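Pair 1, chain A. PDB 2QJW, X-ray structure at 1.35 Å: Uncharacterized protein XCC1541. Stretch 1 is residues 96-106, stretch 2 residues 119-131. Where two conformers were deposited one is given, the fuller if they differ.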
# COMPACT_ATOMS: atom_id res chain seq x y z
N PRO A 96 10.31 4.01 -23.81
CA PRO A 96 9.79 5.03 -22.86
C PRO A 96 8.48 4.51 -22.26
O PRO A 96 7.52 4.24 -22.97
CB PRO A 96 9.62 6.27 -23.72
CG PRO A 96 9.54 5.80 -25.11
CD PRO A 96 10.24 4.49 -25.21
N THR A 97 8.50 4.38 -20.94
CA THR A 97 7.42 3.78 -20.18
C THR A 97 6.85 4.82 -19.26
O THR A 97 7.59 5.53 -18.60
CB THR A 97 8.01 2.58 -19.41
OG1 THR A 97 8.60 1.67 -20.35
CG2 THR A 97 6.93 1.86 -18.58
N ARG A 98 5.52 4.93 -19.24
CA ARG A 98 4.83 5.92 -18.47
C ARG A 98 4.88 5.64 -16.96
O ARG A 98 5.00 6.52 -16.14
CB ARG A 98 3.35 6.06 -18.92
CG ARG A 98 2.59 7.11 -18.20
CD ARG A 98 3.13 8.50 -18.38
NE ARG A 98 2.53 9.49 -17.53
CZ ARG A 98 2.91 9.84 -16.32
NH1 ARG A 98 3.90 9.25 -15.69
NH2 ARG A 98 2.25 10.80 -15.69
N ALA A 99 4.73 4.36 -16.65
CA ALA A 99 4.65 3.88 -15.24
C ALA A 99 4.71 2.37 -15.24
O ALA A 99 4.51 1.73 -16.27
CB ALA A 99 3.35 4.32 -14.56
N LEU A 100 4.99 1.83 -14.06
CA LEU A 100 5.24 0.40 -13.88
C LEU A 100 4.50 -0.14 -12.67
O LEU A 100 4.67 0.39 -11.56
CB LEU A 100 6.73 0.23 -13.68
CG LEU A 100 7.36 -1.15 -13.65
CD1 LEU A 100 7.08 -1.96 -15.00
CD2 LEU A 100 8.87 -1.01 -13.35
N PHE A 101 3.73 -1.22 -12.86
CA PHE A 101 2.97 -1.86 -11.79
C PHE A 101 3.47 -3.29 -11.63
O PHE A 101 3.36 -4.10 -12.57
CB PHE A 101 1.47 -1.86 -12.02
CG PHE A 101 0.71 -2.42 -10.89
CD1 PHE A 101 0.58 -1.72 -9.74
CD2 PHE A 101 0.15 -3.67 -10.97
CE1 PHE A 101 -0.16 -2.24 -8.67
CE2 PHE A 101 -0.55 -4.20 -9.90
CZ PHE A 101 -0.71 -3.50 -8.74
N LEU A 102 4.02 -3.59 -10.47
CA LEU A 102 4.66 -4.90 -10.28
C LEU A 102 4.06 -5.65 -9.14
O LEU A 102 4.09 -5.22 -8.01
CB LEU A 102 6.12 -4.68 -9.96
CG LEU A 102 6.96 -3.78 -10.86
CD1 LEU A 102 8.45 -3.62 -10.41
CD2 LEU A 102 6.93 -4.31 -12.30
N MSE A 103 3.48 -6.81 -9.43
CA MSE A 103 3.01 -7.76 -8.40
C MSE A 103 4.12 -8.80 -8.17
O MSE A 103 4.67 -9.34 -9.12
CB MSE A 103 1.72 -8.43 -8.77
CG MSE A 103 0.57 -7.43 -9.02
SE MSE A 103 -1.08 -8.21 -9.53
CE MSE A 103 -0.53 -8.68 -11.26
N VAL A 104 4.45 -9.02 -6.89
CA VAL A 104 5.45 -10.04 -6.44
C VAL A 104 6.66 -10.12 -7.40
O VAL A 104 6.95 -11.16 -7.96
CB VAL A 104 4.80 -11.43 -6.11
CG1 VAL A 104 3.96 -11.30 -4.83
CG2 VAL A 104 3.97 -11.96 -7.23
N PRO A 105 7.38 -8.99 -7.58
CA PRO A 105 8.53 -8.99 -8.48
C PRO A 105 9.74 -9.73 -7.90
O PRO A 105 10.10 -9.46 -6.78
CB PRO A 105 8.84 -7.48 -8.61
CG PRO A 105 8.45 -6.90 -7.37
CD PRO A 105 7.21 -7.67 -6.94
N PRO A 106 10.34 -10.62 -8.68
CA PRO A 106 11.59 -11.20 -8.17
C PRO A 106 12.73 -10.21 -8.34
O PRO A 106 12.83 -9.52 -9.36
CB PRO A 106 11.81 -12.40 -9.07
CG PRO A 106 11.16 -12.07 -10.31
CD PRO A 106 9.98 -11.12 -10.00
N ALA A 119 13.37 5.08 -14.22
CA ALA A 119 13.10 6.04 -13.15
C ALA A 119 11.78 6.76 -13.37
O ALA A 119 11.71 7.97 -13.42
CB ALA A 119 14.27 7.01 -13.04
N VAL A 120 10.71 5.99 -13.43
CA VAL A 120 9.35 6.40 -13.63
C VAL A 120 8.49 5.95 -12.42
O VAL A 120 8.99 5.22 -11.57
CB VAL A 120 8.81 5.82 -14.93
CG1 VAL A 120 9.73 6.28 -16.11
CG2 VAL A 120 8.71 4.29 -14.93
N PRO A 121 7.23 6.38 -12.33
CA PRO A 121 6.41 5.89 -11.19
C PRO A 121 6.34 4.36 -11.16
O PRO A 121 6.09 3.73 -12.19
CB PRO A 121 5.09 6.49 -11.45
CG PRO A 121 5.40 7.75 -12.29
CD PRO A 121 6.52 7.37 -13.15
N ILE A 122 6.65 3.80 -10.00
CA ILE A 122 6.60 2.35 -9.76
C ILE A 122 5.70 2.10 -8.57
O ILE A 122 5.87 2.77 -7.53
CB ILE A 122 7.98 1.75 -9.49
CG1 ILE A 122 8.92 2.04 -10.70
CG2 ILE A 122 7.91 0.27 -9.16
CD1 ILE A 122 10.40 1.76 -10.40
N SER A 123 4.75 1.18 -8.73
CA SER A 123 3.88 0.74 -7.66
C SER A 123 3.99 -0.78 -7.58
O SER A 123 3.86 -1.43 -8.60
CB SER A 123 2.47 1.20 -7.88
OG SER A 123 1.60 0.75 -6.89
N ILE A 124 4.21 -1.30 -6.37
CA ILE A 124 4.48 -2.70 -6.14
C ILE A 124 3.46 -3.22 -5.15
O ILE A 124 3.16 -2.55 -4.15
CB ILE A 124 5.93 -2.92 -5.58
CG1 ILE A 124 6.99 -2.28 -6.48
CG2 ILE A 124 6.20 -4.41 -5.32
CD1 ILE A 124 8.32 -2.12 -5.75
N VAL A 125 2.97 -4.42 -5.41
CA VAL A 125 2.18 -5.20 -4.43
C VAL A 125 2.98 -6.46 -4.14
O VAL A 125 3.23 -7.22 -5.04
CB VAL A 125 0.75 -5.55 -4.85
CG1 VAL A 125 0.01 -6.34 -3.77
CG2 VAL A 125 0.02 -4.24 -5.16
N HIS A 126 3.40 -6.64 -2.86
CA HIS A 126 4.10 -7.87 -2.49
C HIS A 126 3.48 -8.51 -1.28
O HIS A 126 2.75 -7.91 -0.50
CB HIS A 126 5.55 -7.56 -2.22
CG HIS A 126 6.43 -8.74 -2.29
ND1 HIS A 126 6.63 -9.42 -3.46
CD2 HIS A 126 7.16 -9.37 -1.34
CE1 HIS A 126 7.43 -10.45 -3.21
NE2 HIS A 126 7.75 -10.44 -1.93
N ALA A 127 3.73 -9.81 -1.19
CA ALA A 127 3.20 -10.67 -0.10
C ALA A 127 4.17 -10.75 1.06
O ALA A 127 5.33 -11.15 0.86
CB ALA A 127 2.95 -12.05 -0.67
N TRP A 128 3.71 -10.45 2.28
CA TRP A 128 4.53 -10.62 3.44
C TRP A 128 5.10 -12.04 3.51
O TRP A 128 6.26 -12.16 3.99
CB TRP A 128 3.70 -10.41 4.72
CG TRP A 128 3.50 -9.01 5.16
CD1 TRP A 128 2.32 -8.41 5.37
CD2 TRP A 128 4.50 -8.06 5.49
NE1 TRP A 128 2.51 -7.11 5.78
CE2 TRP A 128 3.84 -6.88 5.90
CE3 TRP A 128 5.91 -8.08 5.54
CZ2 TRP A 128 4.51 -5.78 6.30
CZ3 TRP A 128 6.57 -6.95 5.96
CH2 TRP A 128 5.87 -5.82 6.33
N HIS A 129 4.32 -13.04 3.15
CA HIS A 129 4.69 -14.45 3.32
C HIS A 129 5.13 -15.12 2.04
O HIS A 129 5.07 -16.34 1.95
CB HIS A 129 3.54 -15.21 3.91
CG HIS A 129 2.97 -14.55 5.09
ND1 HIS A 129 3.71 -14.37 6.24
CD2 HIS A 129 1.75 -14.00 5.32
CE1 HIS A 129 2.96 -13.73 7.13
NE2 HIS A 129 1.77 -13.52 6.60
N ASP A 130 5.64 -14.35 1.09
CA ASP A 130 6.10 -14.91 -0.14
C ASP A 130 7.23 -15.91 0.21
O ASP A 130 8.21 -15.54 0.86
CB ASP A 130 6.63 -13.82 -1.04
CG ASP A 130 6.81 -14.25 -2.45
OD1 ASP A 130 7.39 -15.32 -2.71
OD2 ASP A 130 6.32 -13.52 -3.35
N GLU A 131 7.04 -17.16 -0.18
CA GLU A 131 8.05 -18.22 0.06
C GLU A 131 9.21 -18.18 -0.93
O GLU A 131 10.30 -18.73 -0.62
CB GLU A 131 7.37 -19.61 0.04
CG GLU A 131 6.84 -20.04 -1.34
CD GLU A 131 6.12 -21.36 -1.43
OE1 GLU A 131 5.54 -21.79 -0.44
OE2 GLU A 131 6.12 -21.96 -2.53

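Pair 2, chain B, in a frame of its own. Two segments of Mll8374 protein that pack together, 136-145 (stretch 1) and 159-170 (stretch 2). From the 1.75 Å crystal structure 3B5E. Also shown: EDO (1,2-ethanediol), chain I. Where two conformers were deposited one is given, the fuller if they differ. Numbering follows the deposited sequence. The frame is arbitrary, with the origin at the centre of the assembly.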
# COMPACT_ATOMS: atom_id res chain seq x y z
N VAL B 136 5.25 9.05 -2.69
CA VAL B 136 5.75 7.91 -1.93
C VAL B 136 7.28 7.97 -1.77
O VAL B 136 8.00 8.18 -2.74
CB VAL B 136 5.29 6.60 -2.57
CG1 VAL B 136 5.77 5.38 -1.75
CG2 VAL B 136 3.76 6.58 -2.70
N ARG B 137 7.74 7.83 -0.52
CA ARG B 137 9.16 7.67 -0.17
C ARG B 137 9.50 6.26 0.34
O ARG B 137 10.63 5.81 0.20
CB ARG B 137 9.59 8.65 0.92
CG ARG B 137 9.83 10.09 0.46
CD ARG B 137 8.52 10.87 0.26
NE ARG B 137 8.67 12.32 0.49
CZ ARG B 137 7.74 13.24 0.21
NH1 ARG B 137 6.59 12.89 -0.36
NH2 ARG B 137 7.97 14.53 0.48
N LEU B 138 8.51 5.60 0.94
CA LEU B 138 8.66 4.30 1.58
C LEU B 138 7.40 3.50 1.30
O LEU B 138 6.30 3.99 1.56
CB LEU B 138 8.83 4.45 3.10
CG LEU B 138 10.08 5.09 3.72
CD1 LEU B 138 9.98 5.08 5.25
CD2 LEU B 138 11.35 4.39 3.26
N ALA B 139 7.55 2.30 0.75
CA ALA B 139 6.41 1.45 0.42
C ALA B 139 6.68 0.03 0.91
O ALA B 139 7.77 -0.50 0.72
CB ALA B 139 6.16 1.42 -1.06
N ALA B 140 5.67 -0.58 1.51
CA ALA B 140 5.71 -1.99 1.94
C ALA B 140 4.57 -2.68 1.20
O ALA B 140 3.38 -2.36 1.42
CB ALA B 140 5.54 -2.12 3.43
N LEU B 141 4.95 -3.61 0.31
CA LEU B 141 4.04 -4.21 -0.62
C LEU B 141 3.90 -5.70 -0.27
O LEU B 141 4.83 -6.49 -0.50
CB LEU B 141 4.56 -4.08 -2.07
CG LEU B 141 4.92 -2.67 -2.58
CD1 LEU B 141 5.40 -2.72 -4.01
CD2 LEU B 141 3.77 -1.67 -2.46
N LEU B 142 2.75 -6.08 0.25
CA LEU B 142 2.53 -7.45 0.72
C LEU B 142 1.75 -8.20 -0.35
O LEU B 142 0.64 -7.79 -0.71
CB LEU B 142 1.78 -7.45 2.04
CG LEU B 142 2.41 -6.65 3.18
CD1 LEU B 142 1.59 -6.85 4.47
CD2 LEU B 142 3.88 -7.01 3.37
N ARG B 143 2.35 -9.28 -0.87
CA ARG B 143 1.78 -10.10 -1.95
C ARG B 143 1.35 -9.30 -3.21
O ARG B 143 0.23 -9.44 -3.67
CB ARG B 143 0.63 -10.96 -1.46
CG ARG B 143 0.82 -11.59 -0.09
CD ARG B 143 1.94 -12.64 -0.07
NE ARG B 143 1.92 -13.24 1.25
CZ ARG B 143 2.48 -12.71 2.32
NH1 ARG B 143 3.23 -11.61 2.26
NH2 ARG B 143 2.33 -13.30 3.49
N PRO B 144 2.26 -8.47 -3.77
CA PRO B 144 1.96 -7.65 -4.92
C PRO B 144 2.23 -8.37 -6.26
O PRO B 144 2.79 -9.44 -6.28
CB PRO B 144 2.95 -6.50 -4.78
CG PRO B 144 4.18 -7.24 -4.22
CD PRO B 144 3.65 -8.25 -3.30
N MSE B 145 1.81 -7.74 -7.35
CA MSE B 145 2.11 -8.17 -8.70
C MSE B 145 2.11 -6.95 -9.60
O MSE B 145 1.56 -5.93 -9.22
CB MSE B 145 1.09 -9.22 -9.19
CG MSE B 145 -0.31 -8.69 -9.45
SE MSE B 145 -1.43 -10.05 -10.23
CE MSE B 145 -0.59 -10.21 -11.98
N ILE B 159 13.55 5.96 -3.54
CA ILE B 159 12.45 5.27 -2.88
C ILE B 159 12.90 3.87 -2.39
O ILE B 159 13.50 3.11 -3.12
CB ILE B 159 11.19 5.19 -3.80
CG1 ILE B 159 10.74 6.60 -4.16
CG2 ILE B 159 10.03 4.44 -3.14
CD1 ILE B 159 9.67 6.64 -5.25
N ARG B 160 12.63 3.58 -1.12
CA ARG B 160 12.82 2.24 -0.62
C ARG B 160 11.48 1.51 -0.64
O ARG B 160 10.47 1.98 -0.08
CB ARG B 160 13.35 2.29 0.81
CG ARG B 160 14.75 2.86 0.93
CD ARG B 160 15.05 3.14 2.44
NE ARG B 160 15.24 1.89 3.21
CZ ARG B 160 14.54 1.47 4.29
NH1 ARG B 160 13.53 2.13 4.85
NH2 ARG B 160 14.89 0.32 4.82
N THR B 161 11.51 0.33 -1.27
CA THR B 161 10.35 -0.53 -1.38
C THR B 161 10.68 -1.89 -0.77
O THR B 161 11.73 -2.48 -1.08
CB THR B 161 9.97 -0.71 -2.85
OG1 THR B 161 10.01 0.56 -3.52
CG2 THR B 161 8.57 -1.31 -2.95
N LEU B 162 9.81 -2.35 0.12
CA LEU B 162 9.85 -3.69 0.64
C LEU B 162 8.74 -4.48 -0.08
O LEU B 162 7.62 -3.98 -0.23
CB LEU B 162 9.62 -3.68 2.16
CG LEU B 162 9.38 -5.02 2.83
CD1 LEU B 162 10.66 -5.90 2.91
CD2 LEU B 162 8.79 -4.75 4.22
N ILE B 163 9.06 -5.71 -0.52
CA ILE B 163 8.11 -6.66 -1.10
C ILE B 163 8.16 -7.93 -0.28
O ILE B 163 9.28 -8.43 0.04
CB ILE B 163 8.44 -6.96 -2.60
CG1 ILE B 163 8.23 -5.71 -3.46
CG2 ILE B 163 7.64 -8.19 -3.10
CD1 ILE B 163 8.85 -5.83 -4.85
N ILE B 164 7.00 -8.44 0.15
CA ILE B 164 6.95 -9.74 0.79
C ILE B 164 6.04 -10.68 0.02
O ILE B 164 4.83 -10.45 -0.06
CB ILE B 164 6.48 -9.67 2.22
CG1 ILE B 164 7.23 -8.59 2.99
CG2 ILE B 164 6.64 -11.09 2.90
CD1 ILE B 164 6.91 -8.58 4.48
N ALA B 165 6.66 -11.69 -0.58
CA ALA B 165 6.02 -12.74 -1.36
C ALA B 165 5.80 -13.94 -0.48
O ALA B 165 6.58 -14.25 0.42
CB ALA B 165 6.90 -13.14 -2.56
N GLY B 166 4.75 -14.68 -0.82
CA GLY B 166 4.51 -15.92 -0.11
C GLY B 166 4.97 -17.12 -0.92
O GLY B 166 4.54 -17.31 -2.04
N ALA B 167 5.80 -17.99 -0.34
CA ALA B 167 6.29 -19.23 -1.04
C ALA B 167 5.14 -20.13 -1.43
O ALA B 167 5.19 -20.82 -2.45
CB ALA B 167 7.27 -20.05 -0.11
N ALA B 168 4.10 -20.12 -0.60
CA ALA B 168 2.93 -20.99 -0.75
C ALA B 168 1.81 -20.27 -1.52
O ALA B 168 0.71 -20.79 -1.65
CB ALA B 168 2.43 -21.44 0.63
N ASP B 169 2.10 -19.05 -2.01
CA ASP B 169 1.15 -18.25 -2.78
C ASP B 169 1.21 -18.75 -4.21
O ASP B 169 1.95 -18.26 -5.05
CB ASP B 169 1.48 -16.76 -2.65
CG ASP B 169 0.38 -15.85 -3.25
OD1 ASP B 169 -0.53 -16.37 -3.98
OD2 ASP B 169 0.45 -14.63 -2.97
N GLU B 170 0.46 -19.81 -4.47
CA GLU B 170 0.53 -20.55 -5.72
C GLU B 170 0.12 -19.70 -6.94
O GLU B 170 0.77 -19.73 -7.99
CB GLU B 170 -0.37 -21.77 -5.59
CG GLU B 170 -0.32 -22.77 -6.69
CD GLU B 170 -1.28 -23.96 -6.43
OE1 GLU B 170 -2.38 -23.75 -5.85
OE2 GLU B 170 -0.93 -25.10 -6.81
C1 EDO I . -3.45 -9.37 -6.84
O1 EDO I . -4.25 -8.68 -5.89
C2 EDO I . -2.22 -9.94 -6.16
O2 EDO I . -1.15 -8.99 -5.96

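Two parallel β-strand pairs with one backbone plan and different side chains. In each pair neighbouring strands run the same way, their axes 4.7 Å apart at closest approach and inclined by 6° in pair 1 and 10° in pair 2; 14 central residues superpose with an RMSD of 0.4 Å. The register is the same: Leu A100, Phe A101, Leu A102 and Met A103 lie beside Ile A122, Ser A123, Ile A124 and Val A125, as Ala B139, Ala B140, Leu B141 and Leu B142 lie beside Thr B161, Leu B162, Ile B163 and Ile B164. Matching hydrogen bonds zip the strands, for example Leu A102 N to Ser A123 O (2.9 Å) and Leu B141 N to Leu B162 O (2.7 Å). Pair 2 adds a longer one at the start, Arg B160 N to Arg B137 O (3.3 Å); at the matched position Pro A121 has no amide hydrogen to give.

On the face bearing Leu A102 and its match Leu B141, the two leucines share the m,t rotamer and their side-chain centres nearly coincide. Leu A102 CD1 lies 4.1 Å from Ile A122 CG2; Leu B141 CD1 lies 3.6 Å from CG2 of the matched Thr B161, so a threonine methyl takes the isoleucine's part. Leu A100 also reaches Ile A122 (CD2 to CG1, 4.0 Å), whereas the shorter Ala B139 meets Thr B161 through CB and CG2 at 4.1 Å. Pro A105 and Pro B144 close this face alike: Pro A105 CD is 3.8 Å from Ile A124 CG2, and Pro B144 CG is 3.8 Å from Ile B163 CG2.

On the other face, bulk changes strands. Large Phe A101 sits beside small Ser A123 (CE1 to OG, 3.9 Å) and extends to Val A125 (CZ to CG2, 3.7 Å); in pair 2 small Ala B140 sits beside large Leu B162 (CB to CD2, 4.3 Å). Further along, the end of Met A103, a selenomethionine, leads away, but Leu B142 turns its end nearer and packs CD2 against Ile B164 CD1 at 3.6 Å.

After the strand, Val A104 and Arg B143 share positive phi and psi but not chemistry. Val A104 CG1 packs on Ala A127 CB at 4.3 Å. In both pairs the backbone N at this position gives a hydrogen bond across the strands, Val A104 N to Val A125 O and Arg B143 N to Ile B164 O, each 2.9 Å; Arg B143 adds a second one to the same oxygen, from NH1 to Ile B164 O at 3.0 Å, and its CD lies 3.6 Å from Gly B166 N. Gly B166, matching Ala A127, leaves room: an ideal CB would sit a tight 3.2 Å from Arg B143 NE.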